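Kelch domain-containing protein (Colletotrichum graminicola M1.001, PDB 5C86) oxidises alcohols, probably through a copper-radical centre like that of galactose oxidase and other members of the AA5 family. Local coordinates at residues S77-A80 / I84-T87; C124-G129 / G187-A192; G129-I134 / N154-L159; R430-D435 / N448-Y453. All coordinates share one frame; numbering follows the deposited sequence. Where two conformers were deposited one is given.

Overall arrangement
Contacts 1 to 3 belong to the kelch beta-propeller and are buried; contact 4 lies in the C-terminal early set domain and is partly open to solvent. Contact 1 joins adjacent strands of one blade through backbone hydrogen bonds. Contact 3 spans the next blade without a hydrogen bond, chiefly through apolar side chains, and contact 2 links that blade to the one after it through a turn, a water and a small apolar patch. Contacts 2 and 3 share Gly129, contact 3 being nested inside the loop that contact 2 closes. Both touch contact 1, where Thr125 OG1 lies 2.7 Å from Leu78 O, probably hydrogen-bonded. Contact 4, mostly apolar, touches only contact 2, through Tyr453 O and Ser127 CB.

Contact 1: residues S77-A80 / I84-T87; sequences SLDA and IIVT
Ile85 and Ser77 form a hydrogen-bonded pair in an antiparallel beta hairpin, the first two strands (75-78 and 84-87) of a four-stranded blade in the kelch propeller. Both backbone bonds of the pair are made. Ile85 N gives its hydrogen to Ser77 O at 2.8 Å, meeting the carbonyl nearly head-on (C=O...N angle 174°). The return bond, from Ser77 N to Ile85 O, is longer at 3.0 Å and more bent, with 148° at the hydrogen. Ile85 also brings its CB to 3.8 Å from Ser77 O.

The two isoleucines serve opposite faces of the sheet. Ile84 forms a non-hydrogen-bonded pair with Leu78, and their side chains run alongside each other in the same direction, CG1 of Ile84 lying 4.2 Å from CG of Leu78. On that face Leu78 continues onto Val418 and Ala420 of the C-terminal domain. Ile85 and Ser77 face the neighbouring blade, where both meet Ile131 and the hydroxyl of Ser77 is hydrogen-bonded to that of Ser123.

Past the last paired residues the chain turns, and Asp79 there crosses the end of Ile85 at about a right angle. Its carboxylate is held within the turn by a salt bridge from OD2 to Arg83 and a bond from OD1 to Asp81 N. Ile85 is fully extended (chi2 178°), which carries its CD1 to 3.9 Å from Asp79 CB.

Contact 2: residues C124-G129 / G187-A192; sequences CTTSEG and GSVLQA
Ser127 takes a backbone hydrogen on its side chain from a different propeller blade: Gly187 N donates to Ser127 OG at 2.8 Å, though the bond is bent, with 133° at the hydrogen. The hydroxyl reaches it because OG sits between the backbone N and the carbonyl carbon (chi1 65°). Beside this bond a water makes a second bridge, accepting from Ser127 N at 2.9 Å and donating to Ser188 O at 2.8 Å. One loop residue is thus tied to two successive residues of the other chain segment. Ser127 is presented by a type I beta turn from Thr126 to Gly129, closed by the bond from Gly129 N to Thr126 O. Thr126 OG1 adds an ST turn by accepting from Glu128 N.

Further along, the contact becomes apolar. Cys124 SG lies against the fork of Val189, 3.8 Å from both CG1 and CG2, while the Thr126 methyl comes to 4.4 Å from CG2.

The contact lies at the seam between two consecutive kelch blades, joining strand 122-125 and its turn to strand 188-191; Phe132 of strand 131-134 and Leu181 and Ser183 of strand 181-183 close round the Cys124 and Val189 pair.

Contact 3: residues G129-I134 / N154-L159; sequences GKIFVI and NTWTKL
Ile131 meets Trp156 across a four-stranded kelch blade, the second strand (131-134) facing the fourth (155-158) past strand 147-150, which lies between them. No hydrogen bond joins the two segments directly; the contact is made over the intervening strand, mainly by side chains, on both faces of the sheet. At Ile131 the nearer approach comes from the main chain, whose O lies 3.6 Å from Trp156 CZ3 and obliquely to the ring. Its CG2 methyl is more distant, 4.4 Å from CH2 of the indole.

Phe132 comes next and points to the other face. With CG anti to the backbone N (chi1 174°), its ring swings toward Leu159, which meets it at the ring edge, close to the ring plane. The two side chains cross obliquely. Leu159 CD1 touches two neighbouring edge carbons of Phe132, CE1 at 4.0 Å and CD1 at 4.1 Å. Beyond the blade, the same phenylalanine packs against Thr203.

Val133 returns to the tryptophan face. The side chain of Val133 is about 11 Å from that of Tyr120, a copper ligand when the metal is bound, so the packing lies some way out from that site. The far end of the indole makes weak hydrogen bonds from NE1 to Ser112 O and Thr95 OG1. The valine and the indole cross at about a right angle, so the six-membered end of the ring lies across the fork of the valine. Both methyl groups of Val133 take part, CG1 at 3.9 Å from Trp156 CH2 and CG2 at the same distance from CZ3.

Contact 4: residues R430-D435 / N448-Y453; sequences RRIPLD and NVPNDY
Ile432 sets CG1 anti to its carbonyl carbon (chi1 -67°), and this places the CG2 branch, anti to the backbone N, against the ring of Pro450. Leu434 adopts the same first torsion (chi1 -59°) and brings CD2 toward the chain at Asn448. Both belong to strand 431-438 of the galactose oxidase-like early set domain, an immunoglobulin-like beta fold. The facing segment is the end of strand 444-448 and the loop that follows it, so the contact lies where a hairpin opens out.

The tighter apolar approach is at the proline. CG2 of Ile432 comes to 3.5 Å from Pro450 CG and 3.9 Å from its CD, while CD1 adds a looser touch on the same CG. Leu434 extends the patch, with CD2 at 4.2 Å from Pro450 CD and 3.5 Å from Asn448 O. Met415 of strand 412-422 backs both Ile432 and Leu434, and Ala231 and Val232 of the propeller lie against Ile432, so the patch sits close to the seam between the domains.

The flanking arginines make hydrogen bonds across it: Arg430 to Ser183 O, with a further bond to Val455 O inside its own domain, and Arg431 to Tyr229 O and Pro287 O of the propeller.

The backbones diverge along the contact, from 7.3 Å between the CA atoms of Leu434 and Asn448 to 8.2 Å between those of Ile432 and Pro450. At the closer end a water spans the gap, accepting from Asn448 N at 2.9 Å and donating to Asp435 O at 2.8 Å.

Contact 1: residues S77-A80 / I84-T87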
loop_
_atom_site.group_PDB
_atom_site.type_symbol
_atom_site.label_atom_id
_atom_site.label_comp_id
_atom_site.label_asym_id
_atom_site.label_seq_id
_atom_site.Cartn_x
_atom_site.Cartn_y
_atom_site.Cartn_z
ATOM N N SER A 77 -5.627 6.965 1.661
ATOM C CA SER A 77 -4.320 7.631 1.462
ATOM C C SER A 77 -3.866 8.241 2.737
ATOM O O SER A 77 -4.705 8.556 3.609
ATOM C CB SER A 77 -4.352 8.720 0.408
ATOM O OG SER A 77 -4.642 8.215 -0.910
ATOM N N LEU A 78 -2.545 8.372 2.929
ATOM C CA LEU A 78 -1.979 9.153 4.011
ATOM C C LEU A 78 -1.492 10.477 3.517
ATOM O O LEU A 78 -0.816 10.568 2.529
ATOM C CB LEU A 78 -0.839 8.443 4.664
ATOM C CG LEU A 78 -1.284 7.410 5.661
ATOM C CD1 LEU A 78 -1.845 6.178 4.951
ATOM C CD2 LEU A 78 -0.214 6.893 6.594
ATOM N N ASP A 79 -1.880 11.560 4.167
ATOM C CA ASP A 79 -1.516 12.868 3.711
ATOM C C ASP A 79 -0.139 13.317 4.256
ATOM O O ASP A 79 0.560 12.558 4.903
ATOM C CB ASP A 79 -2.633 13.925 4.055
ATOM C CG ASP A 79 -2.638 14.391 5.469
ATOM O OD1 ASP A 79 -1.885 13.946 6.382
ATOM O OD2 ASP A 79 -3.581 15.255 5.726
ATOM N N ALA A 80 0.219 14.570 3.925
ATOM C CA ALA A 80 1.547 15.097 4.305
ATOM C C ALA A 80 1.841 15.045 5.796
ATOM O O ALA A 80 3.024 14.964 6.207
ATOM C CB ALA A 80 1.700 16.468 3.778
ATOM N N ILE A 84 -4.727 9.721 8.044
ATOM C CA ILE A 84 -5.320 8.687 7.156
ATOM C C ILE A 84 -6.653 9.194 6.636
ATOM O O ILE A 84 -7.574 9.430 7.424
ATOM C CB ILE A 84 -5.488 7.364 7.881
ATOM C CG1 ILE A 84 -4.216 6.903 8.561
ATOM C CG2 ILE A 84 -6.045 6.344 6.894
ATOM C CD1 ILE A 84 -4.413 5.843 9.546
ATOM N N ILE A 85 -6.690 9.451 5.365
ATOM C CA ILE A 85 -7.879 9.963 4.686
ATOM C C ILE A 85 -8.577 8.841 3.951
ATOM O O ILE A 85 -7.992 8.239 3.028
ATOM C CB ILE A 85 -7.532 11.116 3.783
ATOM C CG1 ILE A 85 -6.957 12.347 4.603
ATOM C CG2 ILE A 85 -8.766 11.584 2.967
ATOM C CD1 ILE A 85 -6.537 13.555 3.792
ATOM N N VAL A 86 -9.834 8.518 4.318
ATOM C CA VAL A 86 -10.588 7.433 3.778
ATOM C C VAL A 86 -11.828 7.981 3.064
ATOM O O VAL A 86 -12.581 8.750 3.655
ATOM C CB VAL A 86 -10.919 6.433 4.877
ATOM C CG1 VAL A 86 -11.731 5.290 4.397
ATOM C CG2 VAL A 86 -9.675 5.892 5.576
ATOM N N THR A 87 -12.050 7.557 1.844
ATOM C CA THR A 87 -13.071 8.124 0.963
ATOM C C THR A 87 -14.045 7.062 0.548
ATOM O O THR A 87 -13.689 5.991 0.067
ATOM C CB THR A 87 -12.479 8.749 -0.272
ATOM O OG1 THR A 87 -11.412 7.924 -0.865
ATOM C CG2 THR A 87 -11.894 10.065 0.037
#

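Contact 2: residues C124-G129 / G187-A192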
loop_
_atom_site.group_PDB
_atom_site.type_symbol
_atom_site.label_atom_id
_atom_site.label_comp_id
_atom_site.label_asym_id
_atom_site.label_seq_id
_atom_site.Cartn_x
_atom_site.Cartn_y
_atom_site.Cartn_z
ATOM N N CYS A 124 -4.726 8.434 -4.178
ATOM C CA CYS A 124 -3.295 8.615 -3.904
ATOM C C CYS A 124 -2.961 10.047 -3.560
ATOM O O CYS A 124 -3.570 11.003 -4.048
ATOM C CB CYS A 124 -2.460 8.171 -5.126
ATOM S SG CYS A 124 -2.731 9.099 -6.689
ATOM N N THR A 125 -1.897 10.188 -2.774
ATOM C CA THR A 125 -1.343 11.422 -2.361
ATOM C C THR A 125 -0.411 11.880 -3.442
ATOM O O THR A 125 0.559 11.203 -3.806
ATOM C CB THR A 125 -0.638 11.295 -1.038
ATOM O OG1 THR A 125 -1.571 10.861 -0.074
ATOM C CG2 THR A 125 -0.131 12.628 -0.555
ATOM N N THR A 126 -0.581 13.124 -3.925
ATOM C CA THR A 126 0.248 13.601 -4.996
ATOM C C THR A 126 1.497 14.334 -4.455
ATOM O O THR A 126 1.627 14.577 -3.254
ATOM C CB THR A 126 -0.507 14.576 -5.959
ATOM O OG1 THR A 126 -0.670 15.836 -5.256
ATOM C CG2 THR A 126 -1.839 14.015 -6.289
ATOM N N SER A 127 2.354 14.699 -5.388
ATOM C CA SER A 127 3.570 15.466 -5.038
ATOM C C SER A 127 3.244 16.788 -4.345
ATOM O O SER A 127 4.066 17.374 -3.652
ATOM C CB SER A 127 4.389 15.711 -6.253
ATOM O OG SER A 127 3.735 16.557 -7.233
ATOM N N GLU A 128 2.040 17.307 -4.591
ATOM C CA GLU A 128 1.539 18.525 -3.931
ATOM C C GLU A 128 0.899 18.323 -2.613
ATOM O O GLU A 128 0.438 19.280 -1.969
ATOM C CB GLU A 128 0.565 19.287 -4.883
ATOM C CG GLU A 128 1.180 19.673 -6.177
ATOM C CD GLU A 128 0.200 20.430 -7.128
ATOM O OE1 GLU A 128 -1.020 20.122 -7.086
ATOM O OE2 GLU A 128 0.700 21.289 -7.950
ATOM N N GLY A 129 0.793 17.060 -2.162
ATOM C CA GLY A 129 0.119 16.752 -0.980
ATOM C C GLY A 129 -1.421 16.692 -1.139
ATOM O O GLY A 129 -2.123 16.476 -0.152
ATOM N N GLY A 187 2.792 16.748 -9.910
ATOM C CA GLY A 187 1.380 16.526 -9.757
ATOM C C GLY A 187 0.843 15.484 -10.684
ATOM O O GLY A 187 -0.367 15.354 -10.753
ATOM N N SER A 188 1.683 14.736 -11.375
ATOM C CA SER A 188 1.279 13.717 -12.270
ATOM C C SER A 188 0.906 12.430 -11.465
ATOM O O SER A 188 1.405 12.241 -10.357
ATOM C CB SER A 188 2.323 13.407 -13.275
ATOM O OG SER A 188 3.433 12.773 -12.648
ATOM N N VAL A 189 0.097 11.599 -12.079
ATOM C CA VAL A 189 -0.287 10.275 -11.557
ATOM C C VAL A 189 -0.256 9.317 -12.705
ATOM O O VAL A 189 -0.951 9.528 -13.720
ATOM C CB VAL A 189 -1.613 10.291 -10.841
ATOM C CG1 VAL A 189 -2.009 8.840 -10.452
ATOM C CG2 VAL A 189 -1.652 11.164 -9.636
ATOM N N LEU A 190 0.519 8.243 -12.621
ATOM C CA LEU A 190 0.459 7.210 -13.562
ATOM C C LEU A 190 -0.597 6.194 -13.166
ATOM O O LEU A 190 -0.508 5.646 -12.043
ATOM C CB LEU A 190 1.775 6.481 -13.732
ATOM C CG LEU A 190 1.804 5.281 -14.657
ATOM C CD1 LEU A 190 1.526 5.758 -16.075
ATOM C CD2 LEU A 190 3.106 4.521 -14.607
ATOM N N GLN A 191 -1.544 5.911 -14.055
ATOM C CA GLN A 191 -2.373 4.691 -13.917
ATOM C C GLN A 191 -1.740 3.585 -14.648
ATOM O O GLN A 191 -1.688 3.550 -15.869
ATOM C CB GLN A 191 -3.780 4.979 -14.389
ATOM C CG GLN A 191 -4.639 3.764 -14.634
ATOM C CD GLN A 191 -4.681 3.338 -16.081
ATOM O OE1 GLN A 191 -4.523 4.156 -17.013
ATOM N NE2 GLN A 191 -4.830 1.999 -16.304
ATOM N N ALA A 192 -1.070 2.698 -13.913
ATOM C CA ALA A 192 -0.261 1.631 -14.416
ATOM C C ALA A 192 -0.988 0.363 -14.818
ATOM O O ALA A 192 -0.418 -0.538 -15.399
ATOM C CB ALA A 192 0.902 1.344 -13.441
HETATM O O HOH W 1 2.109 13.679 -8.065
#

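Contact 3: residues G129-I134 / N154-L159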
loop_
_atom_site.group_PDB
_atom_site.type_symbol
_atom_site.label_atom_id
_atom_site.label_comp_id
_atom_site.label_asym_id
_atom_site.label_seq_id
_atom_site.Cartn_x
_atom_site.Cartn_y
_atom_site.Cartn_z
ATOM N N GLY A 129 0.793 17.060 -2.162
ATOM C CA GLY A 129 0.119 16.752 -0.980
ATOM C C GLY A 129 -1.421 16.692 -1.139
ATOM O O GLY A 129 -2.123 16.476 -0.152
ATOM N N LYS A 130 -1.867 16.735 -2.362
ATOM C CA LYS A 130 -3.315 16.633 -2.613
ATOM C C LYS A 130 -3.690 15.173 -2.692
ATOM O O LYS A 130 -2.814 14.316 -2.777
ATOM C CB LYS A 130 -3.693 17.387 -3.901
ATOM C CG LYS A 130 -3.516 18.882 -3.701
ATOM C CD LYS A 130 -3.961 19.621 -4.937
ATOM C CE LYS A 130 -3.821 21.118 -4.673
ATOM N NZ LYS A 130 -4.035 21.867 -5.941
ATOM N N ILE A 131 -4.986 14.887 -2.636
ATOM C CA ILE A 131 -5.480 13.483 -2.690
ATOM C C ILE A 131 -6.280 13.297 -3.959
ATOM O O ILE A 131 -7.358 13.959 -4.113
ATOM C CB ILE A 131 -6.328 13.046 -1.516
ATOM C CG1 ILE A 131 -5.782 13.394 -0.139
ATOM C CG2 ILE A 131 -6.719 11.614 -1.690
ATOM C CD1 ILE A 131 -4.397 12.875 0.201
ATOM N N PHE A 132 -5.808 12.499 -4.888
ATOM C CA PHE A 132 -6.463 12.263 -6.209
ATOM C C PHE A 132 -7.224 10.972 -6.117
ATOM O O PHE A 132 -6.650 9.940 -5.649
ATOM C CB PHE A 132 -5.420 12.198 -7.304
ATOM C CG PHE A 132 -5.905 11.835 -8.652
ATOM C CD1 PHE A 132 -6.764 12.675 -9.365
ATOM C CD2 PHE A 132 -5.548 10.609 -9.216
ATOM C CE1 PHE A 132 -7.102 12.370 -10.684
ATOM C CE2 PHE A 132 -5.960 10.277 -10.520
ATOM C CZ PHE A 132 -6.740 11.158 -11.258
ATOM N N VAL A 133 -8.481 10.985 -6.576
ATOM C CA VAL A 133 -9.236 9.704 -6.685
ATOM C C VAL A 133 -9.799 9.571 -8.079
ATOM O O VAL A 133 -10.121 10.595 -8.746
ATOM C CB VAL A 133 -10.375 9.554 -5.655
ATOM C CG1 VAL A 133 -9.919 9.742 -4.221
ATOM C CG2 VAL A 133 -11.484 10.577 -5.869
ATOM N N ILE A 134 -9.941 8.316 -8.519
ATOM C CA ILE A 134 -10.570 8.072 -9.779
ATOM C C ILE A 134 -11.182 6.686 -9.784
ATOM O O ILE A 134 -10.703 5.759 -9.124
ATOM C CB ILE A 134 -9.601 8.303 -10.964
ATOM C CG1 ILE A 134 -10.363 8.431 -12.323
ATOM C CG2 ILE A 134 -8.515 7.203 -11.036
ATOM C CD1 ILE A 134 -9.523 8.957 -13.439
ATOM N N ASN A 154 -9.865 22.177 2.361
ATOM C CA ASN A 154 -10.928 21.144 2.509
ATOM C C ASN A 154 -11.920 21.154 1.360
ATOM O O ASN A 154 -13.137 21.212 1.608
ATOM C CB ASN A 154 -11.608 21.278 3.882
ATOM C CG ASN A 154 -12.640 20.179 4.232
ATOM O OD1 ASN A 154 -12.558 18.972 3.954
ATOM N ND2 ASN A 154 -13.674 20.633 4.904
ATOM N N THR A 155 -11.413 21.133 0.142
ATOM C CA THR A 155 -12.226 21.133 -1.062
ATOM C C THR A 155 -11.890 19.958 -1.953
ATOM O O THR A 155 -10.713 19.600 -2.058
ATOM C CB THR A 155 -12.010 22.387 -1.926
ATOM O OG1 THR A 155 -10.638 22.439 -2.396
ATOM C CG2 THR A 155 -12.342 23.625 -1.135
ATOM N N TRP A 156 -12.907 19.409 -2.616
ATOM C CA TRP A 156 -12.776 18.492 -3.740
ATOM C C TRP A 156 -13.112 19.217 -5.013
ATOM O O TRP A 156 -14.165 19.952 -5.033
ATOM C CB TRP A 156 -13.742 17.328 -3.589
ATOM C CG TRP A 156 -13.378 16.317 -2.509
ATOM C CD1 TRP A 156 -13.801 16.250 -1.274
ATOM C CD2 TRP A 156 -12.429 15.219 -2.678
ATOM N NE1 TRP A 156 -13.283 15.164 -0.588
ATOM C CE2 TRP A 156 -12.425 14.512 -1.429
ATOM C CE3 TRP A 156 -11.665 14.754 -3.749
ATOM C CZ2 TRP A 156 -11.593 13.372 -1.225
ATOM C CZ3 TRP A 156 -10.848 13.634 -3.538
ATOM C CH2 TRP A 156 -10.864 12.962 -2.307
ATOM N N THR A 157 -12.343 19.063 -6.049
ATOM C CA THR A 157 -12.571 19.673 -7.343
ATOM C C THR A 157 -12.549 18.554 -8.415
ATOM O O THR A 157 -11.591 17.766 -8.482
ATOM C CB THR A 157 -11.480 20.716 -7.582
ATOM O OG1 THR A 157 -11.395 21.560 -6.414
ATOM C CG2 THR A 157 -11.790 21.556 -8.828
ATOM N N LYS A 158 -13.573 18.468 -9.273
ATOM C CA LYS A 158 -13.545 17.642 -10.430
ATOM C C LYS A 158 -12.553 18.097 -11.411
ATOM O O LYS A 158 -12.342 19.300 -11.607
ATOM C CB LYS A 158 -14.944 17.560 -11.105
ATOM C CG LYS A 158 -15.941 16.963 -10.151
ATOM C CD LYS A 158 -17.301 16.667 -10.733
ATOM C CE LYS A 158 -18.005 18.007 -11.007
ATOM N NZ LYS A 158 -19.439 17.647 -11.021
ATOM N N LEU A 159 -11.876 17.155 -12.075
ATOM C CA LEU A 159 -10.886 17.496 -13.019
ATOM C C LEU A 159 -11.407 17.057 -14.396
ATOM O O LEU A 159 -11.380 15.869 -14.770
ATOM C CB LEU A 159 -9.590 16.774 -12.700
ATOM C CG LEU A 159 -8.941 17.270 -11.403
ATOM C CD1 LEU A 159 -7.863 16.261 -10.901
ATOM C CD2 LEU A 159 -8.359 18.688 -11.561
#

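Contact 4: residues R430-D435 / N448-Y453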
loop_
_atom_site.group_PDB
_atom_site.type_symbol
_atom_site.label_atom_id
_atom_site.label_comp_id
_atom_site.label_asym_id
_atom_site.label_seq_id
_atom_site.Cartn_x
_atom_site.Cartn_y
_atom_site.Cartn_z
ATOM N N ARG A 430 5.962 3.226 -1.076
ATOM C CA ARG A 430 7.074 3.298 -1.994
ATOM C C ARG A 430 8.339 3.281 -1.228
ATOM O O ARG A 430 8.410 3.698 -0.069
ATOM C CB ARG A 430 6.970 4.583 -2.845
ATOM C CG ARG A 430 6.992 5.880 -2.079
ATOM C CD ARG A 430 7.041 7.107 -2.979
ATOM N NE ARG A 430 5.837 7.148 -3.818
ATOM C CZ ARG A 430 5.735 7.724 -5.035
ATOM N NH1 ARG A 430 6.754 8.476 -5.550
ATOM N NH2 ARG A 430 4.590 7.610 -5.676
ATOM N N ARG A 431 9.389 2.839 -1.875
ATOM C CA ARG A 431 10.719 2.796 -1.287
ATOM C C ARG A 431 11.701 3.711 -2.054
ATOM O O ARG A 431 11.722 3.703 -3.283
ATOM C CB ARG A 431 11.298 1.412 -1.373
ATOM C CG ARG A 431 12.775 1.293 -1.038
ATOM C CD ARG A 431 13.214 -0.176 -0.989
ATOM N NE ARG A 431 14.692 -0.342 -0.907
ATOM C CZ ARG A 431 15.513 -0.230 -1.925
ATOM N NH1 ARG A 431 15.062 -0.018 -3.155
ATOM N NH2 ARG A 431 16.789 -0.416 -1.733
ATOM N N ILE A 432 12.472 4.444 -1.300
ATOM C CA ILE A 432 13.566 5.293 -1.738
ATOM C C ILE A 432 14.851 4.771 -1.111
ATOM O O ILE A 432 15.030 4.866 0.091
ATOM C CB ILE A 432 13.274 6.732 -1.331
ATOM C CG1 ILE A 432 12.049 7.231 -2.143
ATOM C CG2 ILE A 432 14.542 7.639 -1.453
ATOM C CD1 ILE A 432 11.470 8.502 -1.532
ATOM N N PRO A 433 15.780 4.250 -1.902
ATOM C CA PRO A 433 17.104 3.932 -1.334
ATOM C C PRO A 433 17.853 5.191 -1.071
ATOM O O PRO A 433 17.618 6.214 -1.720
ATOM C CB PRO A 433 17.792 3.143 -2.433
ATOM C CG PRO A 433 17.158 3.594 -3.662
ATOM C CD PRO A 433 15.753 4.042 -3.346
ATOM N N LEU A 434 18.712 5.171 -0.050
ATOM C CA LEU A 434 19.472 6.364 0.323
ATOM C C LEU A 434 20.925 6.011 0.565
ATOM O O LEU A 434 21.196 5.151 1.316
ATOM C CB LEU A 434 18.939 6.978 1.603
ATOM C CG LEU A 434 17.463 7.425 1.630
ATOM C CD1 LEU A 434 17.037 7.638 3.051
ATOM C CD2 LEU A 434 17.309 8.735 0.931
ATOM N N ASP A 435 21.834 6.749 -0.063
ATOM C CA ASP A 435 23.277 6.534 0.183
ATOM C C ASP A 435 23.703 7.444 1.335
ATOM O O ASP A 435 23.392 8.620 1.293
ATOM C CB ASP A 435 24.041 7.039 -1.046
ATOM C CG ASP A 435 23.804 6.254 -2.333
ATOM O OD1 ASP A 435 23.619 5.034 -2.231
ATOM O OD2 ASP A 435 23.932 6.882 -3.461
ATOM N N ASN A 448 20.468 12.446 2.211
ATOM C CA ASN A 448 19.575 13.540 1.876
ATOM C C ASN A 448 18.287 12.944 1.315
ATOM O O ASN A 448 18.286 12.052 0.457
ATOM C CB ASN A 448 20.152 14.432 0.767
ATOM C CG ASN A 448 21.333 15.253 1.153
ATOM O OD1 ASN A 448 21.756 15.365 2.329
ATOM N ND2 ASN A 448 21.856 15.923 0.137
ATOM N N VAL A 449 17.185 13.567 1.685
ATOM C CA VAL A 449 15.891 13.230 1.082
ATOM C C VAL A 449 15.905 13.648 -0.395
ATOM O O VAL A 449 16.420 14.723 -0.633
ATOM C CB VAL A 449 14.780 13.926 1.804
ATOM C CG1 VAL A 449 13.455 13.702 1.111
ATOM C CG2 VAL A 449 14.703 13.412 3.227
ATOM N N PRO A 450 15.353 12.865 -1.320
ATOM C CA PRO A 450 15.287 13.289 -2.685
ATOM C C PRO A 450 14.702 14.719 -2.830
ATOM O O PRO A 450 13.818 15.129 -2.129
ATOM C CB PRO A 450 14.336 12.288 -3.318
ATOM C CG PRO A 450 14.606 11.013 -2.520
ATOM C CD PRO A 450 14.845 11.483 -1.153
ATOM N N ASN A 451 15.267 15.463 -3.822
ATOM C CA ASN A 451 14.711 16.774 -4.042
ATOM C C ASN A 451 13.391 16.870 -4.732
ATOM O O ASN A 451 12.710 17.894 -4.600
ATOM C CB ASN A 451 15.745 17.546 -4.853
ATOM C CG ASN A 451 16.645 18.334 -3.990
ATOM O OD1 ASN A 451 16.223 19.244 -3.252
ATOM N ND2 ASN A 451 17.953 18.001 -4.087
ATOM N N ASP A 452 12.936 15.847 -5.405
ATOM C CA ASP A 452 11.733 15.919 -6.188
ATOM C C ASP A 452 10.590 15.307 -5.353
ATOM O O ASP A 452 10.644 14.112 -4.956
ATOM C CB ASP A 452 11.926 15.079 -7.459
ATOM C CG ASP A 452 10.914 15.416 -8.534
ATOM O OD1 ASP A 452 9.722 15.520 -8.241
ATOM O OD2 ASP A 452 11.372 15.611 -9.705
ATOM N N TYR A 453 9.555 16.103 -5.134
ATOM C CA TYR A 453 8.390 15.645 -4.402
ATOM C C TYR A 453 7.605 14.592 -5.140
ATOM O O TYR A 453 6.751 13.977 -4.479
ATOM C CB TYR A 453 7.456 16.787 -3.991
ATOM C CG TYR A 453 7.962 17.586 -2.831
ATOM C CD1 TYR A 453 7.896 17.167 -1.532
ATOM C CD2 TYR A 453 8.523 18.865 -3.041
ATOM C CE1 TYR A 453 8.375 17.911 -0.483
ATOM C CE2 TYR A 453 8.964 19.603 -1.973
ATOM C CZ TYR A 453 8.892 19.179 -0.723
ATOM O OH TYR A 453 9.403 19.869 0.363
HETATM O O HOH W 2 21.212 10.193 0.589
#